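Pyruvate kinase 1 (Trypanosoma brucei brucei, PDB 4KCT) catalyses transfer of the phosphoryl group of phosphoenolpyruvate to ADP, giving pyruvate and ATP, and also has an intrinsic decarboxylase activity toward oxaloacetate. Local coordinates at residues R221-R224 against A225-E229; V268-A272 against E273-V277. One frame throughout, in Å; residues are numbered along the deposited sequence. Where two conformers were deposited one is given.

Contact 1 of 2, residues R221-R224 against A225-E229; sequences REVR and AALGE
V223 and L227, one helical turn apart, meet through their methyls because of their torsions: V223 has CG1 anti to the backbone N (chi1 172°), while L227 turns CG anti to its own carbonyl carbon (chi1 -69°). CG1 of V223 then comes within 4.3 Å of CD1 of L227, a loose apolar contact alongside the helix. L227 also folds back over the turn before it, its CG lying 3.4 Å from V223 O, the same oxygen that takes the L227 N-H at 3.0 Å. Branched and apolar, both residues suit the buried side of a helix. The i to i+4 bonding continues to the end, where G228 N reaches R224 O at 3.2 Å. G228 leaves helical geometry with phi 76°, a value glycine adopts easily, and the chain turns out of the helix. Here R224 O has a second partner, a water 2.8 Å away that also donates to G228 O, bridging the two carbonyls across the helix end. R224 bends at chi2 and chi3, and its guanidinium is held by N257 and the backbone O of A255. A226 has a side chain small enough to fit against R195 and L198 of helix 192-204. Helix 217-227 links strands 208-211 and 235-240 in a beta-alpha-beta unit of the barrel; L227 touches L198 and V202 of helix 192-204 and also I236 of strand 235-240, which V223 touches as well.

Contact 2 of 2, residues V268-A272 against E273-V277; sequences VEIPA and EKVCV
K274 runs beside the ring of P271, and its CB starts 3.5 Å from P271 O and 4.0 Å from CD1 of I270. Further out, CD lies 4.1 Å from both CG and CD of the proline, two aliphatic surfaces side by side and pointing the same way. A bend at chi4 (-66°) then turns NZ to its salt bridge with E353 of the second subunit. A lysine suits this position, since its long methylene chain can pack on the ring while the charge reaches across the subunit interface. The segment is the connection between helices 263-269 and 275-289 in the TIM-barrel domain, on the chain that follows barrel strand 258-262. As the chain turns into the second helix, K274 N bonds to P271 O at 2.8 Å and V275 N to A272 O at 3.1 Å. Both are i to i+3 bonds, and each donor stands above the plane of its carbonyl. Proline suits position 271 because its ring holds phi near -53° and offers K274 an aliphatic surface. On the buried side, I270 and V275 cross at about a right angle, CG1 of the isoleucine 4.1 Å from CG2 of the valine. E273 (chi1 67°) bends at chi2 and brings its carboxylate back to P271, where OE1 and OE2 each lie 3.7 Å from CB; OE2 also makes a long, weak ion pair with R349 of the second subunit, so an acidic residue fits this interface.

In the fold
Contacts 1 and 2 belong to the same eight-stranded barrel but do not touch: their centres are 30 Å apart and their nearest atoms about 17 Å. They are in series along the chain, contact 1 closing before contact 2 opens. The bound pyruvate lies about 9 Å from the side chain of V275 and the magnesium ion about 12 Å from it. Helix 263-269, whose last residues belong to contact 2, begins with R263, G264 and D265 of the pyruvate pocket, and D265 is also a magnesium ligand. The potassium ion is about 12 Å from the side chain of V223 in contact 1. Contact 2 borders a second subunit, whereas no other chain of the assembly touches contact 1.

Contact 1 of 2, residues R221-R224 against A225-E229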
loop_
_atom_site.group_PDB
_atom_site.type_symbol
_atom_site.label_atom_id
_atom_site.label_comp_id
_atom_site.label_asym_id
_atom_site.label_seq_id
_atom_site.Cartn_x
_atom_site.Cartn_y
_atom_site.Cartn_z
ATOM N N ARG A 221 -22.036 -18.386 -27.493
ATOM C CA ARG A 221 -21.715 -18.686 -28.888
ATOM C C ARG A 221 -22.903 -19.161 -29.717
ATOM O O ARG A 221 -23.065 -18.741 -30.867
ATOM C CB ARG A 221 -20.542 -19.691 -28.984
ATOM C CG ARG A 221 -19.197 -19.069 -28.589
ATOM C CD ARG A 221 -18.016 -19.973 -28.922
ATOM N NE ARG A 221 -17.912 -21.102 -27.996
ATOM C CZ ARG A 221 -17.315 -21.043 -26.801
ATOM N NH1 ARG A 221 -17.261 -22.123 -26.041
ATOM N NH2 ARG A 221 -16.753 -19.903 -26.376
ATOM N N GLU A 222 -23.808 -19.912 -29.086
ATOM C CA GLU A 222 -25.045 -20.317 -29.751
ATOM C C GLU A 222 -25.992 -19.172 -30.000
ATOM O O GLU A 222 -26.602 -19.101 -31.069
ATOM C CB GLU A 222 -25.748 -21.448 -28.993
ATOM C CG GLU A 222 -25.052 -22.782 -29.204
ATOM C CD GLU A 222 -25.340 -23.799 -28.111
ATOM O OE1 GLU A 222 -26.230 -23.551 -27.262
ATOM O OE2 GLU A 222 -24.677 -24.860 -28.110
ATOM N N VAL A 223 -26.093 -18.239 -29.044
ATOM C CA VAL A 223 -26.843 -17.011 -29.298
ATOM C C VAL A 223 -26.219 -16.212 -30.442
ATOM O O VAL A 223 -26.930 -15.700 -31.331
ATOM C CB VAL A 223 -26.960 -16.128 -28.030
ATOM C CG1 VAL A 223 -27.591 -14.763 -28.380
ATOM C CG2 VAL A 223 -27.804 -16.860 -26.985
ATOM N N ARG A 224 -24.897 -16.089 -30.406
ATOM C CA ARG A 224 -24.158 -15.336 -31.410
ATOM C C ARG A 224 -24.407 -15.967 -32.791
ATOM O O ARG A 224 -24.698 -15.258 -33.749
ATOM C CB ARG A 224 -22.654 -15.335 -31.070
ATOM C CG ARG A 224 -21.766 -14.513 -31.994
ATOM C CD ARG A 224 -21.622 -13.065 -31.541
ATOM N NE ARG A 224 -20.985 -12.915 -30.209
ATOM C CZ ARG A 224 -21.052 -11.785 -29.498
ATOM N NH1 ARG A 224 -21.682 -10.719 -30.032
ATOM N NH2 ARG A 224 -20.523 -11.713 -28.253
ATOM N N ALA A 225 -24.458 -17.295 -32.843
ATOM C CA ALA A 225 -24.663 -17.994 -34.125
ATOM C C ALA A 225 -26.091 -17.833 -34.653
ATOM O O ALA A 225 -26.286 -17.603 -35.837
ATOM C CB ALA A 225 -24.278 -19.471 -34.014
ATOM N N ALA A 226 -27.073 -17.834 -33.753
ATOM C CA ALA A 226 -28.453 -17.540 -34.111
ATOM C C ALA A 226 -28.653 -16.115 -34.672
ATOM O O ALA A 226 -29.536 -15.894 -35.503
ATOM C CB ALA A 226 -29.378 -17.774 -32.914
ATOM N N LEU A 227 -27.921 -15.139 -34.130
ATOM C CA LEU A 227 -27.978 -13.766 -34.652
ATOM C C LEU A 227 -27.400 -13.715 -36.071
ATOM O O LEU A 227 -27.777 -12.870 -36.882
ATOM C CB LEU A 227 -27.194 -12.807 -33.746
ATOM C CG LEU A 227 -27.839 -12.580 -32.384
ATOM C CD1 LEU A 227 -26.877 -11.816 -31.480
ATOM C CD2 LEU A 227 -29.130 -11.813 -32.567
ATOM N N GLY A 228 -26.422 -14.569 -36.332
ATOM C CA GLY A 228 -26.027 -14.844 -37.715
ATOM C C GLY A 228 -25.210 -13.704 -38.279
ATOM O O GLY A 228 -24.775 -12.798 -37.547
ATOM N N GLU A 229 -24.975 -13.744 -39.577
ATOM C CA GLU A 229 -24.131 -12.743 -40.207
ATOM C C GLU A 229 -24.720 -11.332 -40.083
ATOM O O GLU A 229 -24.001 -10.381 -39.784
ATOM C CB GLU A 229 -23.884 -13.105 -41.689
ATOM C CG GLU A 229 -23.158 -12.028 -42.468
ATOM C CD GLU A 229 -21.709 -11.913 -42.062
ATOM O OE1 GLU A 229 -21.172 -12.899 -41.503
ATOM O OE2 GLU A 229 -21.110 -10.834 -42.283
HETATM O O HOH W 1 -23.770 -12.899 -34.974
#

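Contact 2 of 2, residues V268-A272 against E273-V277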
loop_
_atom_site.group_PDB
_atom_site.type_symbol
_atom_site.label_atom_id
_atom_site.label_comp_id
_atom_site.label_asym_id
_atom_site.label_seq_id
_atom_site.Cartn_x
_atom_site.Cartn_y
_atom_site.Cartn_z
ATOM N N VAL A 268 -33.658 -16.697 -6.681
ATOM C CA VAL A 268 -34.459 -17.909 -6.556
ATOM C C VAL A 268 -33.570 -19.146 -6.705
ATOM O O VAL A 268 -33.688 -20.110 -5.936
ATOM C CB VAL A 268 -35.574 -17.934 -7.634
ATOM C CG1 VAL A 268 -36.193 -19.325 -7.756
ATOM C CG2 VAL A 268 -36.626 -16.867 -7.339
ATOM N N GLU A 269 -32.598 -19.069 -7.612
ATOM C CA GLU A 269 -31.706 -20.205 -7.877
ATOM C C GLU A 269 -30.643 -20.414 -6.767
ATOM O O GLU A 269 -30.222 -21.527 -6.525
ATOM C CB GLU A 269 -31.020 -20.031 -9.232
ATOM C CG GLU A 269 -31.963 -20.155 -10.422
ATOM C CD GLU A 269 -32.133 -21.604 -10.876
ATOM O OE1 GLU A 269 -33.108 -21.888 -11.591
ATOM O OE2 GLU A 269 -31.292 -22.461 -10.504
ATOM N N ILE A 270 -30.105 -19.324 -6.224
ATOM C CA ILE A 270 -29.149 -19.429 -5.148
ATOM C C ILE A 270 -29.765 -18.739 -3.943
ATOM O O ILE A 270 -30.708 -17.963 -4.099
ATOM C CB ILE A 270 -27.781 -18.787 -5.524
ATOM C CG1 ILE A 270 -27.841 -17.259 -5.468
ATOM C CG2 ILE A 270 -27.317 -19.259 -6.905
ATOM C CD1 ILE A 270 -26.500 -16.597 -5.775
ATOM N N PRO A 271 -29.276 -19.038 -2.736
ATOM C CA PRO A 271 -29.866 -18.384 -1.557
ATOM C C PRO A 271 -29.885 -16.846 -1.712
ATOM O O PRO A 271 -28.906 -16.261 -2.167
ATOM C CB PRO A 271 -28.912 -18.787 -0.430
ATOM C CG PRO A 271 -28.362 -20.123 -0.877
ATOM C CD PRO A 271 -28.159 -19.942 -2.363
ATOM N N ALA A 272 -30.970 -16.208 -1.283
ATOM C CA ALA A 272 -31.152 -14.771 -1.526
ATOM C C ALA A 272 -29.978 -13.959 -0.952
ATOM O O ALA A 272 -29.461 -13.050 -1.613
ATOM C CB ALA A 272 -32.482 -14.288 -0.935
ATOM N N GLU A 273 -29.477 -14.392 0.205
ATOM C CA GLU A 273 -28.373 -13.719 0.863
ATOM C C GLU A 273 -27.030 -13.847 0.115
ATOM O O GLU A 273 -26.186 -12.965 0.210
ATOM C CB GLU A 273 -28.253 -14.191 2.324
ATOM C CG GLU A 273 -27.838 -15.665 2.484
ATOM C CD GLU A 273 -29.017 -16.624 2.596
ATOM O OE1 GLU A 273 -30.111 -16.324 2.060
ATOM O OE2 GLU A 273 -28.807 -17.756 3.093
ATOM N N LYS A 274 -26.895 -14.860 -0.739
ATOM C CA LYS A 274 -25.681 -15.009 -1.546
ATOM C C LYS A 274 -25.675 -14.149 -2.806
ATOM O O LYS A 274 -24.646 -14.001 -3.454
ATOM C CB LYS A 274 -25.429 -16.463 -1.916
ATOM C CG LYS A 274 -24.912 -17.252 -0.720
ATOM C CD LYS A 274 -24.525 -18.666 -1.082
ATOM C CE LYS A 274 -24.135 -19.461 0.168
ATOM N NZ LYS A 274 -22.887 -18.935 0.804
ATOM N N VAL A 275 -26.823 -13.600 -3.161
ATOM C CA VAL A 275 -26.883 -12.690 -4.326
ATOM C C VAL A 275 -25.937 -11.485 -4.173
ATOM O O VAL A 275 -25.298 -11.077 -5.136
ATOM C CB VAL A 275 -28.318 -12.208 -4.623
ATOM C CG1 VAL A 275 -28.309 -11.179 -5.767
ATOM C CG2 VAL A 275 -29.187 -13.400 -5.004
ATOM N N CYS A 276 -25.803 -10.958 -2.963
ATOM C CA CYS A 276 -24.880 -9.840 -2.743
ATOM C C CYS A 276 -23.443 -10.196 -3.068
ATOM O O CYS A 276 -22.690 -9.358 -3.594
ATOM C CB CYS A 276 -24.992 -9.320 -1.324
ATOM S SG CYS A 276 -26.701 -9.003 -0.855
ATOM N N VAL A 277 -23.060 -11.429 -2.752
ATOM C CA VAL A 277 -21.714 -11.894 -2.981
ATOM C C VAL A 277 -21.489 -12.115 -4.494
ATOM O O VAL A 277 -20.512 -11.629 -5.053
ATOM C CB VAL A 277 -21.471 -13.217 -2.229
ATOM C CG1 VAL A 277 -20.081 -13.757 -2.523
ATOM C CG2 VAL A 277 -21.697 -13.021 -0.716
#